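Local coordinates for protein amidohydrolase (Thermotoga maritima, PDB 3OOQ) that probably hydrolyses cyclic amide bonds as a member of the amidohydrolase family, perhaps acting as an allantoinase, at residues Leu8-Thr13 against Ala45-Leu50. Numbering follows the deposited sequence.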
loop_
_atom_site.group_PDB
_atom_site.type_symbol
_atom_site.label_atom_id
_atom_site.label_comp_id
_atom_site.label_asym_id
_atom_site.label_seq_id
_atom_site.Cartn_x
_atom_site.Cartn_y
_atom_site.Cartn_z
ATOM N N LEU F 8 -0.150 62.150 -24.534
ATOM C CA LEU F 8 -1.443 62.796 -24.523
ATOM C C LEU F 8 -2.399 61.999 -25.402
ATOM O O LEU F 8 -2.271 61.985 -26.629
ATOM C CB LEU F 8 -1.307 64.244 -25.007
ATOM C CG LEU F 8 -2.557 65.116 -25.098
ATOM C CD1 LEU F 8 -3.348 65.096 -23.776
ATOM C CD2 LEU F 8 -2.196 66.549 -25.531
ATOM N N PHE F 9 -3.346 61.320 -24.769
ATOM C CA PHE F 9 -4.335 60.541 -25.504
ATOM C C PHE F 9 -5.480 61.452 -25.882
ATOM O O PHE F 9 -6.088 62.071 -25.013
ATOM C CB PHE F 9 -4.846 59.365 -24.663
ATOM C CG PHE F 9 -3.791 58.339 -24.344
ATOM C CD1 PHE F 9 -3.446 57.359 -25.278
ATOM C CD2 PHE F 9 -3.148 58.342 -23.104
ATOM C CE1 PHE F 9 -2.460 56.400 -24.987
ATOM C CE2 PHE F 9 -2.177 57.378 -22.793
ATOM C CZ PHE F 9 -1.837 56.400 -23.742
ATOM N N LYS F 10 -5.779 61.540 -27.172
ATOM C CA LYS F 10 -6.774 62.514 -27.650
ATOM C C LYS F 10 -8.064 61.893 -28.193
ATOM O O LYS F 10 -8.026 60.970 -29.005
ATOM C CB LYS F 10 -6.154 63.460 -28.709
ATOM C CG LYS F 10 -4.962 64.267 -28.176
ATOM C CD LYS F 10 -5.174 65.791 -28.098
ATOM C CE LYS F 10 -6.632 66.267 -28.057
ATOM N NZ LYS F 10 -6.710 67.644 -27.461
ATOM N N ASN F 11 -9.197 62.429 -27.745
ATOM C CA ASN F 11 -10.485 62.201 -28.402
ATOM C C ASN F 11 -11.043 60.771 -28.313
ATOM O O ASN F 11 -11.879 60.364 -29.122
ATOM C CB ASN F 11 -10.435 62.718 -29.862
ATOM C CG ASN F 11 -11.814 62.957 -30.455
ATOM O OD1 ASN F 11 -12.735 63.418 -29.778
ATOM N ND2 ASN F 11 -11.963 62.634 -31.727
ATOM N N ALA F 12 -10.586 60.019 -27.312
ATOM C CA ALA F 12 -11.210 58.756 -26.949
ATOM C C ALA F 12 -12.557 59.019 -26.290
ATOM O O ALA F 12 -12.814 60.122 -25.798
ATOM C CB ALA F 12 -10.311 57.982 -25.977
ATOM N N THR F 13 -13.420 58.006 -26.270
ATOM C CA THR F 13 -14.485 57.968 -25.267
ATOM C C THR F 13 -13.790 57.434 -24.009
ATOM O O THR F 13 -13.374 56.261 -23.953
ATOM C CB THR F 13 -15.655 57.061 -25.676
ATOM O OG1 THR F 13 -16.195 57.505 -26.927
ATOM C CG2 THR F 13 -16.760 57.060 -24.597
ATOM N N ALA F 45 4.209 66.809 -25.099
ATOM C CA ALA F 45 3.631 65.461 -25.101
ATOM C C ALA F 45 3.520 64.839 -26.494
ATOM O O ALA F 45 3.081 65.498 -27.437
ATOM C CB ALA F 45 2.255 65.481 -24.433
ATOM N N GLU F 46 3.921 63.573 -26.610
ATOM C CA GLU F 46 3.640 62.791 -27.816
ATOM C C GLU F 46 2.134 62.601 -27.861
ATOM O O GLU F 46 1.519 62.249 -26.859
ATOM C CB GLU F 46 4.339 61.427 -27.777
ATOM C CG GLU F 46 4.170 60.585 -29.048
ATOM C CD GLU F 46 4.185 59.075 -28.788
ATOM O OE1 GLU F 46 4.966 58.601 -27.920
ATOM O OE2 GLU F 46 3.411 58.356 -29.467
ATOM N N ILE F 47 1.523 62.850 -29.007
ATOM C CA ILE F 47 0.083 62.703 -29.053
ATOM C C ILE F 47 -0.314 61.362 -29.670
ATOM O O ILE F 47 0.253 60.922 -30.664
ATOM C CB ILE F 47 -0.655 63.951 -29.672
ATOM C CG1 ILE F 47 -1.140 63.694 -31.095
ATOM C CG2 ILE F 47 0.160 65.244 -29.521
ATOM C CD1 ILE F 47 -2.584 63.165 -31.123
ATOM N N VAL F 48 -1.267 60.704 -29.019
ATOM C CA VAL F 48 -1.847 59.478 -29.518
ATOM C C VAL F 48 -3.315 59.748 -29.781
ATOM O O VAL F 48 -4.090 60.014 -28.865
ATOM C CB VAL F 48 -1.695 58.330 -28.508
ATOM C CG1 VAL F 48 -2.291 57.044 -29.062
ATOM C CG2 VAL F 48 -0.219 58.143 -28.150
ATOM N N ASP F 49 -3.690 59.678 -31.047
ATOM C CA ASP F 49 -5.054 59.941 -31.451
ATOM C C ASP F 49 -5.897 58.691 -31.248
ATOM O O ASP F 49 -5.596 57.638 -31.814
ATOM C CB ASP F 49 -5.085 60.419 -32.911
ATOM C CG ASP F 49 -6.485 60.422 -33.505
ATOM O OD1 ASP F 49 -7.416 60.935 -32.861
ATOM O OD2 ASP F 49 -6.646 59.915 -34.638
ATOM N N LEU F 50 -6.952 58.811 -30.451
ATOM C CA LEU F 50 -7.813 57.672 -30.162
ATOM C C LEU F 50 -9.247 57.915 -30.594
ATOM O O LEU F 50 -10.191 57.355 -30.004
ATOM C CB LEU F 50 -7.762 57.294 -28.666
ATOM C CG LEU F 50 -6.420 56.886 -28.040
ATOM C CD1 LEU F 50 -6.596 56.620 -26.550
ATOM C CD2 LEU F 50 -5.803 55.682 -28.739
#
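The Phe9 ring is met obliquely at CD1 by two aliphatic side chains. Leu50 CD1 comes within 3.5 Å of Phe9 CD1 and also touches Phe9 CB, the two side chains slanting across one another. Val48 runs alongside, pointing the same way as Phe9, its CB 3.8 Å from Phe9 CD1 and its CG1 next to CE1. A chi1 of -65° sets Phe9 CG beside the backbone N, anti to the carbonyl carbon. The side chain also touches Val28, Leu55 and Leu361, and its ring packs edge-to-face with Tyr379. An alanine at Phe9 would probably leave a gap beside Val48 and the tip of Leu50 and deprive Tyr379 of its aromatic partner. Beyond the corner at Asn11, Ala12 CB lies 3.8 Å from Leu50 CB.

On the face of Leu8, Lys10 and Ile47, Lys10 CG passes 3.9 Å from Ile47 CD1; at the start of the pair Leu8 CB meets Ala45 CB. The lysine chain then bends at chi2 and chi3 and leads NZ away to a salt bridge with Asp25 and a hydrogen bond to Ile40 O.

The backbones are joined as parallel strands by four hydrogen bonds. Leu8 N and Lys10 N donate to Glu46 O and Val48 O; Val48 N and Leu50 N donate to Leu8 O and Lys10 O. At Asn11 (phi 68°) the chain turns a corner, taking strand 12-14 into another sheet beside strand 54-64.

Within the chain, strand 46-49 is an outer strand of a four-stranded mixed sheet, with strand 7-10 between it and strand 24-29. Such a small β-domain, built from both chain ends and packed beside the TIM barrel, is characteristic of many amidohydrolases.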